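Local coordinates for CofB (Escherichia coli, PDB 5AX6), which is the trimeric minor pilin of the CFA/III type IVb pilus of enterotoxigenic E. coli and probably takes part in initiating pilus assembly, at residues Pro53-Thr58 and Asn133-Ala138; Asn327-Glu332 and Val390-Asn395; Ala410-Ser415 and Tyr470-Pro475. All blocks are in the same frame, centred on the assembly; numbering follows the deposited sequence. Where two conformers were deposited one is given.

The three contacts follow one another along an elongated chain, contact 1 in the pilin domain and contacts 2 and 3 in the C-terminal domain; the centres of contacts 1 and 3 lie about 104 Å apart, on opposite sides of the chain's centre. Contact 1 joins two loops, is partly open to solvent and is mostly polar, with one arginine serving several carbonyls. Contact 2 is buried at the trimer interface and relies on a leucine methyl without any direct hydrogen bond. Contact 3 is buried too, but joins a loop to a strand through one tyrosine hydroxyl. Strand 327-333 of contact 2 and strand 398-409, which leads into 410-415, edge one sheet; 468-473 belongs to another.

Contact 1 of 3, residues Pro53-Thr58 and Asn133-Ala138; sequences PYINRT and NTVGSA
Two beta turns of the pilin domain meet here: the type I turn Pro-53 to Asn-56, in the loop leading to strand 75-76, and the type II turn Thr-134 to Ser-137, in the hairpin between strands 121-130 and 139-148. Arg-57, just past the first turn, reaches Ser-137 in the second. Its guanidinium comes side-on to the Ser-137 carbonyl, NE donating to Ser-137 O over 3.1 Å and NH2 to the same oxygen over 2.9 Å. The NH2 bond lies in the carbonyl plane, whereas NE approaches tilted from it. The bend at chi2 (-70°) folds the arginine chain back over its own loop, where NH1 donates to Tyr-54 O at 2.8 Å and to Asn-56 O at 2.9 Å, coming from above the plane of the Asn-56 carbonyl. All three carbonyl oxygens lie close to the guanidinium plane, and NH2 has a further acceptor in Leu-45 O. Over one face of the guanidinium, water 1 bridges the turns, donating to Ile-55 O (2.6 Å) and accepting from Gly-136 N (3.0 Å). Gly-136 has a positive phi of 75°, which suits glycine at this corner of the type II turn. The apolar share is small: Ile-55 CG2 and Val-135 CG1 lie side by side, 4.0 Å apart. A leucine in place of Arg-57 would probably leave the carbonyls of Tyr-54, Asn-56 and Ser-137 without these N-H donors and free the two turns to shift against each other. With NE, NH1 and NH2 all engaged by backbone oxygens, the guanidinium is held against rotation, and its positive charge is probably stabilised by the carbonyl dipoles around it.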
loop_
_atom_site.group_PDB
_atom_site.type_symbol
_atom_site.label_atom_id
_atom_site.label_comp_id
_atom_site.label_asym_id
_atom_site.label_seq_id
_atom_site.Cartn_x
_atom_site.Cartn_y
_atom_site.Cartn_z
ATOM N N PRO A 53 -42.653 1.604 14.496
ATOM C CA PRO A 53 -42.321 3.030 14.454
ATOM C C PRO A 53 -41.518 3.439 13.217
ATOM O O PRO A 53 -41.090 4.590 13.120
ATOM C CB PRO A 53 -41.466 3.205 15.697
ATOM C CG PRO A 53 -40.646 1.914 15.717
ATOM C CD PRO A 53 -41.602 0.835 15.197
ATOM N N TYR A 54 -41.292 2.507 12.302
ATOM C CA TYR A 54 -40.405 2.775 11.181
ATOM C C TYR A 54 -40.951 3.834 10.251
ATOM O O TYR A 54 -40.180 4.590 9.667
ATOM C CB TYR A 54 -40.162 1.514 10.369
ATOM C CG TYR A 54 -39.484 0.418 11.138
ATOM C CD1 TYR A 54 -38.232 0.619 11.707
ATOM C CD2 TYR A 54 -40.088 -0.828 11.281
ATOM C CE1 TYR A 54 -37.588 -0.404 12.397
ATOM C CE2 TYR A 54 -39.452 -1.851 11.966
ATOM C CZ TYR A 54 -38.217 -1.631 12.526
ATOM O OH TYR A 54 -37.581 -2.648 13.218
ATOM N N ILE A 55 -42.269 3.864 10.083
ATOM C CA ILE A 55 -42.865 4.825 9.152
ATOM C C ILE A 55 -43.189 6.169 9.800
ATOM O O ILE A 55 -43.705 7.063 9.130
ATOM C CB ILE A 55 -44.163 4.288 8.524
ATOM C CG1 ILE A 55 -45.178 3.927 9.610
ATOM C CG2 ILE A 55 -43.869 3.107 7.623
ATOM C CD1 ILE A 55 -46.509 3.457 9.062
ATOM N N ASN A 56 -42.916 6.309 11.092
ATOM C CA ASN A 56 -43.195 7.565 11.786
ATOM C C ASN A 56 -42.351 8.713 11.236
ATOM O O ASN A 56 -41.134 8.595 11.155
ATOM C CB ASN A 56 -42.933 7.430 13.290
ATOM C CG ASN A 56 -43.923 6.523 13.977
ATOM O OD1 ASN A 56 -44.430 5.569 13.384
ATOM N ND2 ASN A 56 -44.216 6.824 15.236
ATOM N N ARG A 57 -42.997 9.823 10.880
ATOM C CA ARG A 57 -42.287 11.044 10.469
ATOM C C ARG A 57 -42.935 12.281 11.050
ATOM O O ARG A 57 -44.158 12.353 11.158
ATOM C CB ARG A 57 -42.265 11.208 8.941
ATOM C CG ARG A 57 -41.594 10.072 8.196
ATOM C CD ARG A 57 -40.104 10.076 8.424
ATOM N NE ARG A 57 -39.507 9.123 7.506
ATOM C CZ ARG A 57 -39.457 7.814 7.732
ATOM N NH1 ARG A 57 -39.934 7.310 8.868
ATOM N NH2 ARG A 57 -38.925 7.011 6.821
ATOM N N THR A 58 -42.117 13.271 11.374
ATOM C CA THR A 58 -42.632 14.606 11.620
ATOM C C THR A 58 -42.350 15.453 10.374
ATOM O O THR A 58 -41.588 15.043 9.499
ATOM C CB THR A 58 -42.011 15.231 12.875
ATOM O OG1 THR A 58 -40.604 15.419 12.670
ATOM C CG2 THR A 58 -42.224 14.296 14.086
ATOM N N ASN A 133 -43.843 14.244 1.927
ATOM C CA ASN A 133 -45.029 13.727 2.614
ATOM C C ASN A 133 -45.388 12.286 2.247
ATOM O O ASN A 133 -46.498 11.831 2.507
ATOM C CB ASN A 133 -46.231 14.645 2.351
ATOM C CG ASN A 133 -46.041 16.042 2.936
ATOM O OD1 ASN A 133 -46.140 16.241 4.150
ATOM N ND2 ASN A 133 -45.769 17.013 2.072
ATOM N N THR A 134 -44.443 11.560 1.665
ATOM C CA THR A 134 -44.696 10.178 1.289
ATOM C C THR A 134 -44.389 9.200 2.428
ATOM O O THR A 134 -43.578 9.491 3.308
ATOM C CB THR A 134 -43.873 9.784 0.051
ATOM O OG1 THR A 134 -44.316 8.510 -0.428
ATOM C CG2 THR A 134 -42.396 9.708 0.394
ATOM N N VAL A 135 -45.044 8.041 2.406
ATOM C CA VAL A 135 -44.778 7.005 3.392
ATOM C C VAL A 135 -43.391 6.432 3.143
ATOM O O VAL A 135 -43.045 6.116 2.009
ATOM C CB VAL A 135 -45.826 5.877 3.339
ATOM C CG1 VAL A 135 -45.482 4.797 4.338
ATOM C CG2 VAL A 135 -47.218 6.428 3.610
ATOM N N GLY A 136 -42.599 6.305 4.201
ATOM C CA GLY A 136 -41.227 5.846 4.059
ATOM C C GLY A 136 -40.297 6.902 3.477
ATOM O O GLY A 136 -39.219 6.587 2.976
ATOM N N SER A 137 -40.719 8.161 3.549
ATOM C CA SER A 137 -39.925 9.283 3.061
ATOM C C SER A 137 -38.505 9.296 3.615
ATOM O O SER A 137 -38.271 8.836 4.728
ATOM C CB SER A 137 -40.608 10.597 3.425
ATOM O OG SER A 137 -39.762 11.696 3.157
ATOM N N ALA A 138 -37.569 9.845 2.843
ATOM C CA ALA A 138 -36.210 10.072 3.340
ATOM C C ALA A 138 -36.257 11.005 4.538
ATOM O O ALA A 138 -37.189 11.795 4.691
ATOM C CB ALA A 138 -35.321 10.654 2.247
HETATM O O HOH W 1 -43.536 7.714 6.656
#

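Contact 2 of 3, residues Asn327-Glu332 and Val390-Asn395; sequences NILVEE and VSPDGN
Leu-329 bears on the segment Val-390 to Pro-392 with a single methyl, CD1. Its CG stands beside the backbone N (chi1 -78°), while an extended chi2 of -180° carries CD1 outward from strand 327-333. There the methyl lies 3.4 Å from Val-390 O, 3.8 Å from Ser-391 CA and 3.8 Å from Pro-392 CD, coming up against the proline at its CD corner. Ser-391 also offers its CB, but the hydroxyl turns to its own loop: in the conformer given, OG can donate to Asn-395 O (2.6 Å), from above that carbonyl's plane, although a second conformer of the serine makes this bond doubtful. The loop beyond Pro-392 contains a cis peptide between Asp-393 and Gly-394. No direct hydrogen bond joins the two segments. At their other end, water 2 accepts from Asn-327 ND2 (3.3 Å) and from Val-390 N (3.2 Å), so the polar link is indirect. Leu-397 packs against both Leu-329 and Ser-391, adding a further apolar side chain to the site. Within the chain, 327-333 is the outermost strand of a four-stranded antiparallel sheet, but Asn-327 to Leu-329 pair in parallel with a strand of the second subunit. Ser-391 and Pro-392 pair antiparallel with a strand of the third. The contact thus belongs to an intersubunit beta assembly, in which sheets running across the interfaces knit the CofB homotrimer together.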
loop_
_atom_site.group_PDB
_atom_site.type_symbol
_atom_site.label_atom_id
_atom_site.label_comp_id
_atom_site.label_asym_id
_atom_site.label_seq_id
_atom_site.Cartn_x
_atom_site.Cartn_y
_atom_site.Cartn_z
ATOM N N ASN A 327 18.685 -2.216 0.133
ATOM C CA ASN A 327 19.595 -2.673 1.180
ATOM C C ASN A 327 18.815 -3.495 2.185
ATOM O O ASN A 327 17.740 -3.086 2.615
ATOM C CB ASN A 327 20.263 -1.500 1.883
ATOM C CG ASN A 327 21.102 -0.683 0.949
ATOM O OD1 ASN A 327 21.787 -1.229 0.088
ATOM N ND2 ASN A 327 21.061 0.631 1.108
ATOM N N ILE A 328 19.341 -4.656 2.549
ATOM C CA ILE A 328 18.652 -5.512 3.511
ATOM C C ILE A 328 19.447 -5.586 4.786
ATOM O O ILE A 328 20.668 -5.705 4.750
ATOM C CB ILE A 328 18.430 -6.945 2.977
ATOM C CG1 ILE A 328 17.583 -6.910 1.697
ATOM C CG2 ILE A 328 17.787 -7.825 4.066
ATOM C CD1 ILE A 328 16.181 -6.284 1.868
ATOM N N LEU A 329 18.743 -5.476 5.904
ATOM C CA LEU A 329 19.303 -5.815 7.200
ATOM C C LEU A 329 18.613 -7.055 7.724
ATOM O O LEU A 329 17.388 -7.142 7.675
ATOM C CB LEU A 329 19.123 -4.671 8.195
ATOM C CG LEU A 329 20.096 -3.512 8.044
ATOM C CD1 LEU A 329 19.799 -2.442 9.109
ATOM C CD2 LEU A 329 21.520 -4.045 8.160
ATOM N N VAL A 330 19.392 -7.996 8.253
ATOM C CA VAL A 330 18.815 -9.172 8.905
ATOM C C VAL A 330 19.193 -9.184 10.369
ATOM O O VAL A 330 20.361 -9.001 10.704
ATOM C CB VAL A 330 19.289 -10.483 8.257
ATOM C CG1 VAL A 330 18.532 -11.679 8.853
ATOM C CG2 VAL A 330 19.078 -10.429 6.750
ATOM N N GLU A 331 18.208 -9.414 11.232
ATOM C CA GLU A 331 18.442 -9.463 12.675
ATOM C C GLU A 331 18.359 -10.890 13.199
ATOM O O GLU A 331 17.473 -11.648 12.809
ATOM C CB GLU A 331 17.427 -8.588 13.413
ATOM C CG GLU A 331 17.639 -8.533 14.927
ATOM C CD GLU A 331 16.495 -7.842 15.649
ATOM O OE1 GLU A 331 15.436 -8.482 15.817
ATOM O OE2 GLU A 331 16.661 -6.669 16.048
ATOM N N GLU A 332 19.282 -11.262 14.080
ATOM C CA GLU A 332 19.216 -12.576 14.720
ATOM C C GLU A 332 19.925 -12.527 16.060
ATOM O O GLU A 332 20.767 -11.663 16.289
ATOM C CB GLU A 332 19.851 -13.671 13.844
ATOM C CG GLU A 332 21.378 -13.606 13.820
ATOM C CD GLU A 332 22.040 -14.780 13.083
ATOM O OE1 GLU A 332 21.324 -15.643 12.516
ATOM O OE2 GLU A 332 23.292 -14.829 13.080
ATOM N N VAL A 390 21.681 2.387 6.294
ATOM C CA VAL A 390 20.988 2.902 7.461
ATOM C C VAL A 390 20.625 1.764 8.404
ATOM O O VAL A 390 20.249 0.678 7.969
ATOM C CB VAL A 390 19.702 3.675 7.064
ATOM C CG1 VAL A 390 18.899 4.061 8.292
ATOM C CG2 VAL A 390 20.053 4.907 6.226
ATOM N N SER A 391 20.754 2.003 9.703
ATOM C CA SER A 391 20.354 1.008 10.685
ATOM C C SER A 391 19.447 1.651 11.720
ATOM O O SER A 391 19.484 2.866 11.919
ATOM C CB SER A 391 21.577 0.374 11.353
ATOM O OG SER A 391 22.329 1.345 12.057
ATOM N N PRO A 392 18.612 0.838 12.374
ATOM C CA PRO A 392 17.660 1.380 13.346
ATOM C C PRO A 392 18.323 1.841 14.631
ATOM O O PRO A 392 19.440 1.413 14.948
ATOM C CB PRO A 392 16.718 0.200 13.620
ATOM C CG PRO A 392 17.488 -1.010 13.236
ATOM C CD PRO A 392 18.442 -0.609 12.159
ATOM N N ASP A 393 17.630 2.719 15.355
ATOM C CA ASP A 393 18.013 3.069 16.718
ATOM C C ASP A 393 19.450 3.643 16.681
ATOM O O ASP A 393 19.679 4.514 15.839
ATOM C CB ASP A 393 17.810 1.847 17.625
ATOM C CG ASP A 393 16.333 1.409 17.704
ATOM O OD1 ASP A 393 15.574 1.973 18.531
ATOM O OD2 ASP A 393 15.926 0.501 16.942
ATOM N N GLY A 394 20.434 3.214 17.482
ATOM C CA GLY A 394 20.432 2.062 18.361
ATOM C C GLY A 394 21.540 1.074 18.012
ATOM O O GLY A 394 22.163 0.490 18.907
ATOM N N ASN A 395 21.804 0.894 16.717
ATOM C CA ASN A 395 22.644 -0.220 16.260
ATOM C C ASN A 395 23.710 0.123 15.221
ATOM O O ASN A 395 23.481 -0.001 14.018
ATOM C CB ASN A 395 21.759 -1.322 15.688
ATOM C CG ASN A 395 20.841 -1.922 16.719
ATOM O OD1 ASN A 395 21.221 -2.844 17.434
ATOM N ND2 ASN A 395 19.616 -1.407 16.799
HETATM O O HOH W 2 20.260 2.771 3.424
#

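Contact 3 of 3, residues Ala410-Ser415 and Tyr470-Pro475; sequences ADTKDS and YVYLNP
Tyr-472 makes the one hydrogen bond of this contact, its OH donating to the main-chain carbonyl of Asp-411 with OH to O at 2.8 Å. The donor lies in the carbonyl plane, with a C=O...OH angle of 146°. With CG anti to its own carbonyl carbon (chi1 -61°), the tyrosine sends its ring from strand 468-473 to the loop that follows strand 398-409. The carbonyl oxygen meets the ring obliquely, and Asp-411 O comes within 3.3 Å of Tyr-472 CE2. Van der Waals contact is slight and gathers at the phenol end, where Thr-412 CA lies 3.8 Å from Tyr-472 OH and Thr-412 CG2 4.0 Å from the same oxygen.

The side chains of Asp-411 and Thr-412 bond to other partners. Asp-411 OD2 accepts from the backbone N of Ala-421 and OD1 from that of Gln-435, while OD1 also receives a weak bond from Thr-412 N at 3.0 Å. Thr-412 OG1 in turn is bonded to Gln-435 O. The carboxylate is therefore tied to two other points of the long loop between strands 398-409 and 438-448, and this network probably helps to position the carbonyl that the tyrosine meets. The ring also has aromatic neighbours: Phe-477 meets it edge-to-face, and Tyr-419 at about 80° between planes. The strand itself pairs with the antiparallel strand 452-463. Here a buried tyrosine from a beta-sheet of the C-terminal domain pins a long connecting loop by its backbone, joining the strand to the link between 398-409 and 438-448.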
loop_
_atom_site.group_PDB
_atom_site.type_symbol
_atom_site.label_atom_id
_atom_site.label_comp_id
_atom_site.label_asym_id
_atom_site.label_seq_id
_atom_site.Cartn_x
_atom_site.Cartn_y
_atom_site.Cartn_z
ATOM N N ALA A 410 52.972 -24.392 -3.039
ATOM C CA ALA A 410 54.320 -24.096 -2.588
ATOM C C ALA A 410 55.261 -23.960 -3.782
ATOM O O ALA A 410 56.133 -24.799 -3.998
ATOM C CB ALA A 410 54.804 -25.185 -1.642
ATOM N N ASP A 411 55.063 -22.911 -4.571
ATOM C CA ASP A 411 55.880 -22.717 -5.761
ATOM C C ASP A 411 57.342 -22.424 -5.379
ATOM O O ASP A 411 57.617 -21.883 -4.312
ATOM C CB ASP A 411 55.308 -21.588 -6.619
ATOM C CG ASP A 411 55.755 -21.668 -8.079
ATOM O OD1 ASP A 411 56.296 -22.718 -8.492
ATOM O OD2 ASP A 411 55.543 -20.682 -8.815
ATOM N N THR A 412 58.268 -22.797 -6.255
ATOM C CA THR A 412 59.686 -22.496 -6.056
ATOM C C THR A 412 60.281 -22.023 -7.380
ATOM O O THR A 412 59.638 -22.140 -8.417
ATOM C CB THR A 412 60.460 -23.718 -5.540
ATOM O OG1 THR A 412 60.302 -24.808 -6.460
ATOM C CG2 THR A 412 59.942 -24.132 -4.161
ATOM N N LYS A 413 61.494 -21.477 -7.345
ATOM C CA LYS A 413 62.132 -20.976 -8.561
ATOM C C LYS A 413 62.341 -22.091 -9.583
ATOM O O LYS A 413 62.703 -23.211 -9.221
ATOM C CB LYS A 413 63.477 -20.324 -8.236
ATOM C CG LYS A 413 63.385 -19.047 -7.427
ATOM C CD LYS A 413 64.777 -18.579 -7.013
ATOM C CE LYS A 413 64.741 -17.190 -6.384
ATOM N NZ LYS A 413 65.952 -16.390 -6.752
ATOM N N ASP A 414 62.104 -21.791 -10.856
ATOM C CA ASP A 414 62.400 -22.760 -11.902
ATOM C C ASP A 414 63.829 -22.548 -12.402
ATOM O O ASP A 414 64.574 -21.747 -11.831
ATOM C CB ASP A 414 61.394 -22.662 -13.052
ATOM C CG ASP A 414 61.529 -21.374 -13.864
ATOM O OD1 ASP A 414 62.313 -20.474 -13.490
ATOM O OD2 ASP A 414 60.821 -21.260 -14.887
ATOM N N SER A 415 64.198 -23.256 -13.466
ATOM C CA SER A 415 65.544 -23.167 -14.034
ATOM C C SER A 415 65.955 -21.724 -14.300
ATOM O O SER A 415 67.106 -21.347 -14.084
ATOM C CB SER A 415 65.624 -23.976 -15.331
ATOM O OG SER A 415 65.169 -25.303 -15.131
ATOM N N TYR A 470 61.953 -20.919 2.641
ATOM C CA TYR A 470 61.543 -19.627 2.126
ATOM C C TYR A 470 60.330 -19.084 2.858
ATOM O O TYR A 470 59.480 -19.844 3.312
ATOM C CB TYR A 470 61.216 -19.726 0.635
ATOM C CG TYR A 470 62.423 -19.908 -0.249
ATOM C CD1 TYR A 470 63.226 -18.823 -0.587
ATOM C CD2 TYR A 470 62.753 -21.157 -0.755
ATOM C CE1 TYR A 470 64.333 -18.982 -1.404
ATOM C CE2 TYR A 470 63.859 -21.328 -1.577
ATOM C CZ TYR A 470 64.645 -20.237 -1.893
ATOM O OH TYR A 470 65.739 -20.401 -2.707
ATOM N N VAL A 471 60.271 -17.766 2.977
ATOM C CA VAL A 471 59.046 -17.090 3.381
ATOM C C VAL A 471 58.674 -16.140 2.258
ATOM O O VAL A 471 59.485 -15.303 1.863
ATOM C CB VAL A 471 59.204 -16.324 4.701
ATOM C CG1 VAL A 471 57.929 -15.538 5.010
ATOM C CG2 VAL A 471 59.544 -17.286 5.843
ATOM N N TYR A 472 57.461 -16.281 1.730
ATOM C CA TYR A 472 57.019 -15.452 0.618
ATOM C C TYR A 472 56.031 -14.388 1.098
ATOM O O TYR A 472 55.216 -14.650 1.999
ATOM C CB TYR A 472 56.351 -16.303 -0.471
ATOM C CG TYR A 472 57.209 -17.371 -1.118
ATOM C CD1 TYR A 472 58.514 -17.110 -1.532
ATOM C CD2 TYR A 472 56.690 -18.644 -1.345
ATOM C CE1 TYR A 472 59.285 -18.108 -2.139
ATOM C CE2 TYR A 472 57.440 -19.635 -1.938
ATOM C CZ TYR A 472 58.736 -19.365 -2.339
ATOM O OH TYR A 472 59.460 -20.363 -2.942
ATOM N N LEU A 473 56.098 -13.204 0.485
ATOM C CA LEU A 473 55.170 -12.111 0.755
ATOM C C LEU A 473 54.167 -11.913 -0.381
ATOM O O LEU A 473 54.559 -11.765 -1.533
ATOM C CB LEU A 473 55.936 -10.803 0.976
ATOM C CG LEU A 473 55.074 -9.551 1.143
ATOM C CD1 LEU A 473 54.312 -9.605 2.464
ATOM C CD2 LEU A 473 55.921 -8.281 1.058
ATOM N N ASN A 474 52.877 -11.895 -0.052
ATOM C CA ASN A 474 51.821 -11.597 -1.023
ATOM C C ASN A 474 52.008 -12.226 -2.404
ATOM O O ASN A 474 52.073 -11.514 -3.407
ATOM C CB ASN A 474 51.687 -10.085 -1.197
ATOM C CG ASN A 474 51.402 -9.371 0.108
ATOM O OD1 ASN A 474 50.775 -9.925 1.013
ATOM N ND2 ASN A 474 51.875 -8.130 0.217
ATOM N N PRO A 475 52.089 -13.557 -2.463
ATOM C CA PRO A 475 52.429 -14.274 -3.698
ATOM C C PRO A 475 51.258 -14.490 -4.673
ATOM O O PRO A 475 50.127 -14.723 -4.246
ATOM C CB PRO A 475 52.939 -15.622 -3.187
ATOM C CG PRO A 475 52.292 -15.810 -1.870
ATOM C CD PRO A 475 51.943 -14.462 -1.308
#